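Long-range contacts in single-stranded DNA specific exonuclease RecJ (Thermus thermophilus, PDB 2ZXR), which degrades single-stranded DNA in the 5' to 3' direction as a divalent-cation-dependent exonuclease acting in DNA repair: residues M1-V5 and A354-P358; P374-A380 and Y417-P422; A549-A553 and G586-G590; G556-V561 and F577-P582. All blocks are in the same frame, centred on the assembly; numbering follows the deposited sequence.

Contact 1. Residues M1-V5 and A354-P358; sequences MRDRV and ATLRP
Two hydrogen bonds from the guanidinium of R4 to the end of helix 341-355 carry this contact. R4 NH1 donates to L356 O at 3.0 Å, almost straight. R4 NH2 donates to T355 O at 3.2 Å. NH1 also reaches P424 O. R4 chi2 is t. R357 folds back with chi1 and chi2 both m and lays its guanidinium on that of R4, centres 3.8 Å apart and planes at 30°. The charge of R357 is met by D423 in a salt bridge. L356 leaves the helix with positive phi (60/43); T355 O and L356 O both point to R4. Residues 1-5 are extended only at V5, where strand 5-9 starts; the closest CA pair is M1 and T355, 5.2 Å. L356 CD2 packs on M1 O at 3.4 Å, and M1 CE lies 3.9 Å from A354 O. The N-terminus is thus tied to a helix C-terminus of the DHHA1 domain. The carbonyls of a helix end suit a cationic partner, and D423 helps offset the two stacked arginines.

Contact 2. Residues P374-A380 and Y417-P422; sequences PISAVEA and YAARFP
Apolar packing dominates this contact between the start of helix 377-383 and the end of helix 407-419. The closest CA pairs are P374 with F421 (6.9 Å), I375 with A418 (6.7 Å) and A380 with Y417 (6.2 Å). I375, with chi1 m and chi2 t, sits between three residues: I375 CG2 is 3.9 Å from Y417 CE2, I375 CD1 is 3.8 Å from A418 CB, and I375 CG1 is 4.1 Å from F421 CB. P374 CG lies 4.1 Å from F421 CB and 4.2 Å from P422 CG. The Y417 ring, with chi1 t, lies over the first turn of the helix. A380 CA makes a CH-pi contact at 3.8 Å from the ring centroid, and A380 CB is 3.4 Å from Y417 CD2.

The polar link between the segments runs through a water. The water donates to P374 O at 3.1 Å, accepts from S376 N at 2.9 Å and hydrogen-bonds Y417 OH at 2.6 Å. S376 is the N-cap of helix 377-383; its OG takes a weak bond from E379 N at 3.4 Å. E379 turns its carboxylate to R382.

Both segments belong to the DHHA1 domain. I375 also touches P358, just before strand 359-363. A418 rests on K330 and A331, just before strand 332-335, so the two helix ends meet near the starts of these two parallel strands.

Contact 3. Residues A549-A553 and G586-G590; sequences ALARA and GLWLG
This is apolar helix-on-sheet packing in the C-terminal domain of RecJ, well away from the metal site. One turn of helix 546-554 covers strand 587-588 and the residue after it. The closest CA pair is A549 and L589, 7.2 Å apart, and the small alanine lets the backbones come this near. L587 and L589 both point their CA-to-CB bonds at the helix. W588, between them, points away. L589 CD2 touches A549 CB at 3.7 Å, and L589 CD1 meets L550 CD2 at 4.3 Å. L587, with chi1 t and chi2 p, places CD2 3.6 Å from A549 O and 4.4 Å from R552 CB. Strand 587-588 lies in a parallel sheet between strands 601-603 and 558-560. The helix lies on one face of this alpha/beta sheet, and W588 packs on V601 and V603 on the other. L587 CD1 lies over one face of the R552 guanidinium. R552 itself forms salt bridges with E602 and E557, which flank the leucine.

Contact 4. Residues G556-V561 and F577-P582; sequences GEGVYV and FRLLPP
The short, weakly bonded strands 558-560 and 578-579 pair in parallel at the edge of a sheet, and the segments as wholes diverge by 52°. They are the two strands of a beta-alpha-beta unit whose helix is 566-573. The register pairs V559 with L579, CA atoms 5.0 Å apart. V559 N donates to R578 O at 2.9 Å, and L580 N to V559 O at 2.7 Å. G558 is the main hollow: L580 CD1 fits against G558 CA at 3.6 Å, where a CB would clash. P582 caps one face of the Y560 ring by a CH-pi contact, its CB 3.8 Å from the ring centroid. L579 CD1 nests against V561 CG2 at 3.7 Å, and V559 CG2 against F577 CB at 3.9 Å; these side chains face helices 546-554 and 566-573. G556 ends helix 546-554 in a Schellman motif. One water joins G556 O (3.0 Å) to R578 NH2 (2.5 Å), another E557 O to R578 N (both 2.8 Å). The polar pairing is thus partly direct and partly through water.

Overall arrangement
Contacts 1 and 2 lie in the body of the enzyme and touch through P358 and I375. Contacts 3 and 4 lie in the C-terminal domain, with centres over 40 Å from those of the first two. Contact 1 is the buried one, its polar part arginine on backbone carbonyls. Contact 2 is partly buried, mostly apolar and bridged by a water. Contacts 3 and 4 share one parallel sheet, and contact 4 is nested inside the loop that contact 3 closes. The R552-E557 salt bridge joins them, along with packing of L587 on V559. Contact 3 packs a helix on the sheet without polar bonds between its segments, whereas contact 4 is strand pairing at the sheet's edge, bonded and hydrated.

Contact 1. Residues M1-V5 and A354-P358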
loop_
_atom_site.group_PDB
_atom_site.type_symbol
_atom_site.label_atom_id
_atom_site.label_comp_id
_atom_site.label_asym_id
_atom_site.label_seq_id
_atom_site.Cartn_x
_atom_site.Cartn_y
_atom_site.Cartn_z
ATOM N N MET A 1 -4.377 -13.126 -13.704
ATOM C CA MET A 1 -4.637 -11.746 -14.208
ATOM C C MET A 1 -5.720 -11.110 -13.339
ATOM O O MET A 1 -5.491 -10.099 -12.664
ATOM C CB MET A 1 -5.128 -11.798 -15.653
ATOM C CG MET A 1 -4.256 -12.606 -16.594
ATOM S SD MET A 1 -5.046 -12.847 -18.215
ATOM C CE MET A 1 -4.766 -11.195 -18.982
ATOM N N ARG A 2 -6.903 -11.726 -13.387
ATOM C CA ARG A 2 -8.084 -11.301 -12.633
ATOM C C ARG A 2 -8.767 -12.534 -12.023
ATOM O O ARG A 2 -9.555 -12.426 -11.074
ATOM C CB ARG A 2 -9.063 -10.538 -13.544
ATOM C CG ARG A 2 -9.298 -11.137 -14.949
ATOM C CD ARG A 2 -9.981 -12.500 -14.919
ATOM N NE ARG A 2 -9.023 -13.604 -14.966
ATOM C CZ ARG A 2 -8.289 -13.920 -16.030
ATOM N NH1 ARG A 2 -8.399 -13.220 -17.152
ATOM N NH2 ARG A 2 -7.438 -14.936 -15.970
ATOM N N ASP A 3 -8.446 -13.700 -12.576
ATOM C CA ASP A 3 -8.997 -14.960 -12.097
ATOM C C ASP A 3 -8.082 -15.527 -11.007
ATOM O O ASP A 3 -8.368 -16.574 -10.407
ATOM C CB ASP A 3 -9.132 -15.939 -13.263
ATOM C CG ASP A 3 -9.538 -17.322 -12.819
ATOM O OD1 ASP A 3 -8.662 -18.072 -12.329
ATOM O OD2 ASP A 3 -10.735 -17.656 -12.956
ATOM N N ARG A 4 -6.972 -14.833 -10.763
ATOM C CA ARG A 4 -6.032 -15.229 -9.723
ATOM C C ARG A 4 -5.977 -14.112 -8.662
ATOM O O ARG A 4 -4.968 -13.934 -7.971
ATOM C CB ARG A 4 -4.644 -15.499 -10.326
ATOM C CG ARG A 4 -4.516 -16.891 -10.950
ATOM C CD ARG A 4 -3.139 -17.154 -11.536
ATOM N NE ARG A 4 -2.932 -16.431 -12.785
ATOM C CZ ARG A 4 -1.904 -15.620 -13.015
ATOM N NH1 ARG A 4 -0.984 -15.421 -12.070
ATOM N NH2 ARG A 4 -1.789 -15.022 -14.197
ATOM N N VAL A 5 -7.084 -13.376 -8.545
ATOM C CA VAL A 5 -7.231 -12.284 -7.589
ATOM C C VAL A 5 -8.192 -12.708 -6.478
ATOM O O VAL A 5 -9.367 -12.921 -6.735
ATOM C CB VAL A 5 -7.837 -11.008 -8.252
ATOM C CG1 VAL A 5 -7.996 -9.895 -7.208
ATOM C CG2 VAL A 5 -6.962 -10.538 -9.405
ATOM N N ALA A 354 -0.114 -6.356 -15.696
ATOM C CA ALA A 354 -1.200 -6.676 -16.606
ATOM C C ALA A 354 -1.345 -8.180 -16.673
ATOM O O ALA A 354 -2.388 -8.718 -17.034
ATOM C CB ALA A 354 -0.855 -6.147 -18.009
ATOM N N THR A 355 -0.282 -8.844 -16.268
ATOM C CA THR A 355 -0.152 -10.280 -16.397
ATOM C C THR A 355 -0.068 -11.146 -15.123
ATOM O O THR A 355 -0.411 -12.340 -15.135
ATOM C CB THR A 355 1.107 -10.468 -17.279
ATOM O OG1 THR A 355 0.743 -11.033 -18.539
ATOM C CG2 THR A 355 2.158 -11.245 -16.561
ATOM N N LEU A 356 0.399 -10.559 -14.033
ATOM C CA LEU A 356 0.567 -11.308 -12.792
ATOM C C LEU A 356 1.540 -12.479 -13.007
ATOM O O LEU A 356 1.302 -13.597 -12.549
ATOM C CB LEU A 356 -0.787 -11.822 -12.300
ATOM C CG LEU A 356 -1.321 -11.194 -11.002
ATOM C CD1 LEU A 356 -0.959 -9.707 -10.897
ATOM C CD2 LEU A 356 -2.821 -11.410 -10.947
ATOM N N ARG A 357 2.635 -12.206 -13.717
ATOM C CA ARG A 357 3.666 -13.204 -13.998
ATOM C C ARG A 357 5.053 -12.563 -13.894
ATOM O O ARG A 357 5.216 -11.361 -14.102
ATOM C CB ARG A 357 3.522 -13.756 -15.415
ATOM C CG ARG A 357 2.257 -14.518 -15.714
ATOM C CD ARG A 357 2.201 -15.792 -14.932
ATOM N NE ARG A 357 1.000 -16.539 -15.270
ATOM C CZ ARG A 357 0.690 -17.722 -14.756
ATOM N NH1 ARG A 357 1.506 -18.293 -13.879
ATOM N NH2 ARG A 357 -0.442 -18.315 -15.105
ATOM N N PRO A 358 6.074 -13.366 -13.570
ATOM C CA PRO A 358 7.430 -12.828 -13.468
ATOM C C PRO A 358 7.780 -12.336 -14.882
ATOM O O PRO A 358 7.334 -12.935 -15.877
ATOM C CB PRO A 358 8.257 -14.047 -13.061
ATOM C CG PRO A 358 7.267 -14.952 -12.388
ATOM C CD PRO A 358 6.031 -14.799 -13.227
#

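Contact 2. Residues P374-A380 and Y417-P422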
loop_
_atom_site.group_PDB
_atom_site.type_symbol
_atom_site.label_atom_id
_atom_site.label_comp_id
_atom_site.label_asym_id
_atom_site.label_seq_id
_atom_site.Cartn_x
_atom_site.Cartn_y
_atom_site.Cartn_z
ATOM N N PRO A 374 5.445 -16.513 -5.387
ATOM C CA PRO A 374 6.487 -17.301 -4.741
ATOM C C PRO A 374 7.712 -17.381 -5.635
ATOM O O PRO A 374 8.579 -18.217 -5.424
ATOM C CB PRO A 374 5.818 -18.650 -4.562
ATOM C CG PRO A 374 5.055 -18.789 -5.848
ATOM C CD PRO A 374 4.437 -17.406 -6.003
ATOM N N ILE A 375 7.792 -16.530 -6.651
ATOM C CA ILE A 375 8.961 -16.618 -7.512
ATOM C C ILE A 375 9.940 -15.500 -7.305
ATOM O O ILE A 375 9.648 -14.332 -7.571
ATOM C CB ILE A 375 8.590 -16.671 -8.982
ATOM C CG1 ILE A 375 7.636 -17.839 -9.216
ATOM C CG2 ILE A 375 9.858 -16.843 -9.826
ATOM C CD1 ILE A 375 7.171 -17.920 -10.619
ATOM N N SER A 376 11.114 -15.894 -6.834
ATOM C CA SER A 376 12.207 -14.988 -6.570
ATOM C C SER A 376 12.969 -14.642 -7.850
ATOM O O SER A 376 13.455 -15.531 -8.577
ATOM C CB SER A 376 13.156 -15.614 -5.549
ATOM O OG SER A 376 14.339 -14.848 -5.439
ATOM N N ALA A 377 13.065 -13.339 -8.104
ATOM C CA ALA A 377 13.747 -12.807 -9.263
ATOM C C ALA A 377 15.197 -13.277 -9.341
ATOM O O ALA A 377 15.604 -13.915 -10.324
ATOM C CB ALA A 377 13.699 -11.269 -9.242
ATOM N N VAL A 378 15.962 -12.983 -8.293
ATOM C CA VAL A 378 17.362 -13.331 -8.289
ATOM C C VAL A 378 17.633 -14.833 -8.261
ATOM O O VAL A 378 18.644 -15.286 -8.797
ATOM C CB VAL A 378 18.113 -12.587 -7.139
ATOM C CG1 VAL A 378 17.671 -13.095 -5.756
ATOM C CG2 VAL A 378 19.600 -12.731 -7.324
ATOM N N GLU A 379 16.738 -15.615 -7.667
ATOM C CA GLU A 379 16.938 -17.064 -7.631
ATOM C C GLU A 379 16.646 -17.642 -9.023
ATOM O O GLU A 379 17.221 -18.650 -9.415
ATOM C CB GLU A 379 16.038 -17.728 -6.571
ATOM C CG GLU A 379 16.492 -17.511 -5.126
ATOM C CD GLU A 379 17.933 -17.982 -4.866
ATOM O OE1 GLU A 379 18.231 -19.178 -5.106
ATOM O OE2 GLU A 379 18.772 -17.151 -4.422
ATOM N N ALA A 380 15.755 -17.000 -9.768
ATOM C CA ALA A 380 15.431 -17.460 -11.121
ATOM C C ALA A 380 16.672 -17.251 -12.007
ATOM O O ALA A 380 17.004 -18.092 -12.854
ATOM C CB ALA A 380 14.255 -16.679 -11.668
ATOM N N TYR A 417 12.231 -22.822 -14.429
ATOM C CA TYR A 417 12.361 -22.475 -13.028
ATOM C C TYR A 417 10.969 -22.075 -12.501
ATOM O O TYR A 417 10.528 -22.560 -11.454
ATOM C CB TYR A 417 13.329 -21.306 -12.848
ATOM C CG TYR A 417 13.439 -20.867 -11.418
ATOM C CD1 TYR A 417 14.089 -21.662 -10.475
ATOM C CD2 TYR A 417 12.819 -19.698 -10.984
ATOM C CE1 TYR A 417 14.105 -21.306 -9.128
ATOM C CE2 TYR A 417 12.830 -19.329 -9.641
ATOM C CZ TYR A 417 13.463 -20.139 -8.720
ATOM O OH TYR A 417 13.406 -19.816 -7.385
ATOM N N ALA A 418 10.276 -21.214 -13.244
ATOM C CA ALA A 418 8.951 -20.733 -12.839
ATOM C C ALA A 418 7.912 -21.846 -12.780
ATOM O O ALA A 418 6.978 -21.792 -11.968
ATOM C CB ALA A 418 8.470 -19.618 -13.792
ATOM N N ALA A 419 8.076 -22.842 -13.653
ATOM C CA ALA A 419 7.167 -23.979 -13.709
ATOM C C ALA A 419 7.198 -24.806 -12.424
ATOM O O ALA A 419 6.261 -25.528 -12.133
ATOM C CB ALA A 419 7.510 -24.864 -14.910
ATOM N N ARG A 420 8.275 -24.694 -11.660
ATOM C CA ARG A 420 8.412 -25.425 -10.405
ATOM C C ARG A 420 7.553 -24.833 -9.286
ATOM O O ARG A 420 7.443 -25.414 -8.199
ATOM C CB ARG A 420 9.882 -25.434 -9.969
ATOM C CG ARG A 420 10.758 -26.341 -10.835
ATOM C CD ARG A 420 12.241 -25.984 -10.759
ATOM N NE ARG A 420 12.697 -25.681 -9.403
ATOM C CZ ARG A 420 13.962 -25.396 -9.084
ATOM N NH1 ARG A 420 14.899 -25.385 -10.028
ATOM N NH2 ARG A 420 14.290 -25.101 -7.825
ATOM N N PHE A 421 6.935 -23.684 -9.544
ATOM C CA PHE A 421 6.130 -23.056 -8.513
ATOM C C PHE A 421 4.674 -22.853 -8.866
ATOM O O PHE A 421 4.289 -22.867 -10.037
ATOM C CB PHE A 421 6.728 -21.705 -8.113
ATOM C CG PHE A 421 8.156 -21.782 -7.685
ATOM C CD1 PHE A 421 9.163 -21.961 -8.621
ATOM C CD2 PHE A 421 8.498 -21.688 -6.348
ATOM C CE1 PHE A 421 10.498 -22.045 -8.233
ATOM C CE2 PHE A 421 9.834 -21.771 -5.946
ATOM C CZ PHE A 421 10.835 -21.951 -6.899
ATOM N N PRO A 422 3.826 -22.709 -7.836
ATOM C CA PRO A 422 2.402 -22.491 -8.093
ATOM C C PRO A 422 2.236 -21.128 -8.747
ATOM O O PRO A 422 3.128 -20.279 -8.652
ATOM C CB PRO A 422 1.774 -22.563 -6.698
ATOM C CG PRO A 422 2.933 -22.376 -5.742
ATOM C CD PRO A 422 4.068 -23.063 -6.429
HETATM O O HOH W 1 11.582 -18.637 -5.888
#

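Contact 3. Residues A549-A553 and G586-G590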
loop_
_atom_site.group_PDB
_atom_site.type_symbol
_atom_site.label_atom_id
_atom_site.label_comp_id
_atom_site.label_asym_id
_atom_site.label_seq_id
_atom_site.Cartn_x
_atom_site.Cartn_y
_atom_site.Cartn_z
ATOM N N ALA A 549 -35.453 -22.610 7.041
ATOM C CA ALA A 549 -35.465 -22.884 8.468
ATOM C C ALA A 549 -36.868 -23.197 8.996
ATOM O O ALA A 549 -37.045 -24.120 9.799
ATOM C CB ALA A 549 -34.863 -21.697 9.249
ATOM N N LEU A 550 -37.852 -22.415 8.557
ATOM C CA LEU A 550 -39.221 -22.597 9.016
ATOM C C LEU A 550 -39.806 -23.910 8.536
ATOM O O LEU A 550 -40.567 -24.539 9.254
ATOM C CB LEU A 550 -40.101 -21.409 8.575
ATOM C CG LEU A 550 -39.782 -20.092 9.301
ATOM C CD1 LEU A 550 -40.506 -18.937 8.632
ATOM C CD2 LEU A 550 -40.152 -20.196 10.775
ATOM N N ALA A 551 -39.437 -24.331 7.333
ATOM C CA ALA A 551 -39.931 -25.602 6.802
ATOM C C ALA A 551 -39.456 -26.739 7.711
ATOM O O ALA A 551 -40.234 -27.610 8.088
ATOM C CB ALA A 551 -39.421 -25.833 5.367
ATOM N N ARG A 552 -38.176 -26.710 8.084
ATOM C CA ARG A 552 -37.625 -27.753 8.941
ATOM C C ARG A 552 -38.210 -27.708 10.344
ATOM O O ARG A 552 -38.410 -28.745 10.977
ATOM C CB ARG A 552 -36.100 -27.653 8.959
ATOM C CG ARG A 552 -35.495 -28.109 7.635
ATOM C CD ARG A 552 -34.030 -27.663 7.407
ATOM N NE ARG A 552 -33.118 -28.067 8.468
ATOM C CZ ARG A 552 -31.791 -27.914 8.434
ATOM N NH1 ARG A 552 -31.052 -28.313 9.472
ATOM N NH2 ARG A 552 -31.187 -27.385 7.365
ATOM N N ALA A 553 -38.508 -26.513 10.831
ATOM C CA ALA A 553 -39.072 -26.381 12.157
ATOM C C ALA A 553 -40.504 -26.927 12.183
ATOM O O ALA A 553 -40.947 -27.462 13.183
ATOM C CB ALA A 553 -39.069 -24.915 12.584
ATOM N N GLY A 586 -29.886 -27.697 17.106
ATOM C CA GLY A 586 -28.957 -27.538 16.002
ATOM C C GLY A 586 -29.479 -26.520 14.977
ATOM O O GLY A 586 -28.832 -26.261 13.952
ATOM N N LEU A 587 -30.657 -25.947 15.237
ATOM C CA LEU A 587 -31.253 -24.960 14.326
ATOM C C LEU A 587 -31.716 -23.741 15.116
ATOM O O LEU A 587 -32.426 -23.888 16.111
ATOM C CB LEU A 587 -32.458 -25.563 13.601
ATOM C CG LEU A 587 -33.131 -24.615 12.617
ATOM C CD1 LEU A 587 -32.212 -24.470 11.390
ATOM C CD2 LEU A 587 -34.509 -25.140 12.207
ATOM N N TRP A 588 -31.332 -22.544 14.680
ATOM C CA TRP A 588 -31.721 -21.327 15.406
ATOM C C TRP A 588 -32.513 -20.407 14.511
ATOM O O TRP A 588 -32.238 -20.302 13.312
ATOM C CB TRP A 588 -30.480 -20.560 15.921
ATOM C CG TRP A 588 -29.597 -21.269 16.949
ATOM C CD1 TRP A 588 -29.847 -22.458 17.588
ATOM C CD2 TRP A 588 -28.349 -20.790 17.478
ATOM N NE1 TRP A 588 -28.828 -22.746 18.484
ATOM C CE2 TRP A 588 -27.899 -21.739 18.431
ATOM C CE3 TRP A 588 -27.568 -19.654 17.239
ATOM C CZ2 TRP A 588 -26.700 -21.581 19.139
ATOM C CZ3 TRP A 588 -26.370 -19.498 17.952
ATOM C CH2 TRP A 588 -25.955 -20.456 18.884
ATOM N N LEU A 589 -33.496 -19.729 15.086
ATOM C CA LEU A 589 -34.318 -18.811 14.315
ATOM C C LEU A 589 -34.023 -17.385 14.756
ATOM O O LEU A 589 -34.695 -16.451 14.349
ATOM C CB LEU A 589 -35.793 -19.123 14.540
ATOM C CG LEU A 589 -36.250 -20.510 14.102
ATOM C CD1 LEU A 589 -37.749 -20.664 14.368
ATOM C CD2 LEU A 589 -35.958 -20.699 12.617
ATOM N N GLY A 590 -33.015 -17.236 15.608
ATOM C CA GLY A 590 -32.663 -15.932 16.108
ATOM C C GLY A 590 -31.347 -16.087 16.823
ATOM O O GLY A 590 -30.772 -17.185 16.852
#

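Contact 4. Residues G556-V561 and F577-P582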
loop_
_atom_site.group_PDB
_atom_site.type_symbol
_atom_site.label_atom_id
_atom_site.label_comp_id
_atom_site.label_asym_id
_atom_site.label_seq_id
_atom_site.Cartn_x
_atom_site.Cartn_y
_atom_site.Cartn_z
ATOM N N GLY A 556 -40.634 -30.558 12.594
ATOM C CA GLY A 556 -40.256 -31.099 13.891
ATOM C C GLY A 556 -38.790 -31.063 14.306
ATOM O O GLY A 556 -38.429 -31.653 15.318
ATOM N N GLU A 557 -37.938 -30.379 13.549
ATOM C CA GLU A 557 -36.527 -30.291 13.903
ATOM C C GLU A 557 -36.370 -29.538 15.233
ATOM O O GLU A 557 -37.045 -28.540 15.475
ATOM C CB GLU A 557 -35.744 -29.571 12.791
ATOM C CG GLU A 557 -34.218 -29.604 12.968
ATOM C CD GLU A 557 -33.445 -29.227 11.694
ATOM O OE1 GLU A 557 -33.941 -29.495 10.570
ATOM O OE2 GLU A 557 -32.327 -28.681 11.816
ATOM N N GLY A 558 -35.517 -30.046 16.114
ATOM C CA GLY A 558 -35.294 -29.357 17.368
ATOM C C GLY A 558 -34.837 -27.944 17.020
ATOM O O GLY A 558 -33.894 -27.780 16.240
ATOM N N VAL A 559 -35.514 -26.940 17.577
ATOM C CA VAL A 559 -35.205 -25.547 17.287
ATOM C C VAL A 559 -35.242 -24.557 18.443
ATOM O O VAL A 559 -35.999 -24.713 19.412
ATOM C CB VAL A 559 -36.142 -24.985 16.209
ATOM C CG1 VAL A 559 -36.023 -25.815 14.964
ATOM C CG2 VAL A 559 -37.578 -24.983 16.703
ATOM N N TYR A 560 -34.432 -23.514 18.292
ATOM C CA TYR A 560 -34.343 -22.451 19.267
ATOM C C TYR A 560 -34.868 -21.141 18.700
ATOM O O TYR A 560 -34.499 -20.738 17.598
ATOM C CB TYR A 560 -32.891 -22.285 19.731
ATOM C CG TYR A 560 -32.592 -20.959 20.414
ATOM C CD1 TYR A 560 -31.821 -19.989 19.768
ATOM C CD2 TYR A 560 -33.071 -20.679 21.705
ATOM C CE1 TYR A 560 -31.518 -18.769 20.382
ATOM C CE2 TYR A 560 -32.782 -19.454 22.335
ATOM C CZ TYR A 560 -32.000 -18.505 21.661
ATOM O OH TYR A 560 -31.693 -17.296 22.243
ATOM N N VAL A 561 -35.763 -20.507 19.449
ATOM C CA VAL A 561 -36.328 -19.210 19.090
ATOM C C VAL A 561 -36.055 -18.366 20.339
ATOM O O VAL A 561 -36.528 -18.691 21.438
ATOM C CB VAL A 561 -37.866 -19.258 18.871
ATOM C CG1 VAL A 561 -38.391 -17.863 18.531
ATOM C CG2 VAL A 561 -38.214 -20.224 17.755
ATOM N N PHE A 577 -43.643 -26.178 17.292
ATOM C CA PHE A 577 -42.209 -26.386 17.066
ATOM C C PHE A 577 -41.622 -27.127 18.253
ATOM O O PHE A 577 -42.093 -26.981 19.383
ATOM C CB PHE A 577 -41.446 -25.056 16.921
ATOM C CG PHE A 577 -41.720 -24.314 15.642
ATOM C CD1 PHE A 577 -40.931 -23.221 15.289
ATOM C CD2 PHE A 577 -42.745 -24.708 14.786
ATOM C CE1 PHE A 577 -41.152 -22.532 14.105
ATOM C CE2 PHE A 577 -42.979 -24.029 13.599
ATOM C CZ PHE A 577 -42.181 -22.937 13.254
ATOM N N ARG A 578 -40.592 -27.923 17.991
ATOM C CA ARG A 578 -39.908 -28.645 19.047
ATOM C C ARG A 578 -38.858 -27.658 19.617
ATOM O O ARG A 578 -37.670 -27.709 19.275
ATOM C CB ARG A 578 -39.239 -29.914 18.481
ATOM C CG ARG A 578 -38.528 -30.771 19.526
ATOM C CD ARG A 578 -37.745 -31.968 18.928
ATOM N NE ARG A 578 -36.801 -32.481 19.912
ATOM C CZ ARG A 578 -35.601 -32.990 19.644
ATOM N NH1 ARG A 578 -34.836 -33.414 20.647
ATOM N NH2 ARG A 578 -35.153 -33.083 18.393
ATOM N N LEU A 579 -39.329 -26.750 20.473
ATOM C CA LEU A 579 -38.487 -25.730 21.110
ATOM C C LEU A 579 -37.437 -26.274 22.056
ATOM O O LEU A 579 -37.729 -27.115 22.910
ATOM C CB LEU A 579 -39.337 -24.729 21.874
ATOM C CG LEU A 579 -40.059 -23.686 21.026
ATOM C CD1 LEU A 579 -39.021 -22.925 20.202
ATOM C CD2 LEU A 579 -41.090 -24.366 20.118
ATOM N N LEU A 580 -36.216 -25.766 21.902
ATOM C CA LEU A 580 -35.081 -26.173 22.715
ATOM C C LEU A 580 -34.171 -24.985 23.024
ATOM O O LEU A 580 -34.252 -23.933 22.384
ATOM C CB LEU A 580 -34.257 -27.238 21.966
ATOM C CG LEU A 580 -34.812 -28.641 21.682
ATOM C CD1 LEU A 580 -33.888 -29.328 20.688
ATOM C CD2 LEU A 580 -34.896 -29.478 22.988
ATOM N N PRO A 581 -33.303 -25.132 24.034
ATOM C CA PRO A 581 -32.376 -24.056 24.393
ATOM C C PRO A 581 -31.254 -24.132 23.345
ATOM O O PRO A 581 -30.898 -25.227 22.880
ATOM C CB PRO A 581 -31.915 -24.458 25.788
ATOM C CG PRO A 581 -31.892 -25.951 25.697
ATOM C CD PRO A 581 -33.185 -26.264 24.976
ATOM N N PRO A 582 -30.678 -22.981 22.977
ATOM C CA PRO A 582 -29.606 -22.885 21.975
ATOM C C PRO A 582 -28.454 -23.890 22.068
ATOM O O PRO A 582 -27.969 -24.385 21.047
ATOM C CB PRO A 582 -29.137 -21.438 22.112
ATOM C CG PRO A 582 -29.400 -21.134 23.589
ATOM C CD PRO A 582 -30.778 -21.735 23.765
HETATM O O HOH W 2 -36.306 -33.633 16.197
HETATM O O HOH W 3 -39.727 -27.945 15.294
HETATM O O HOH W 4 -36.071 -22.362 22.061
#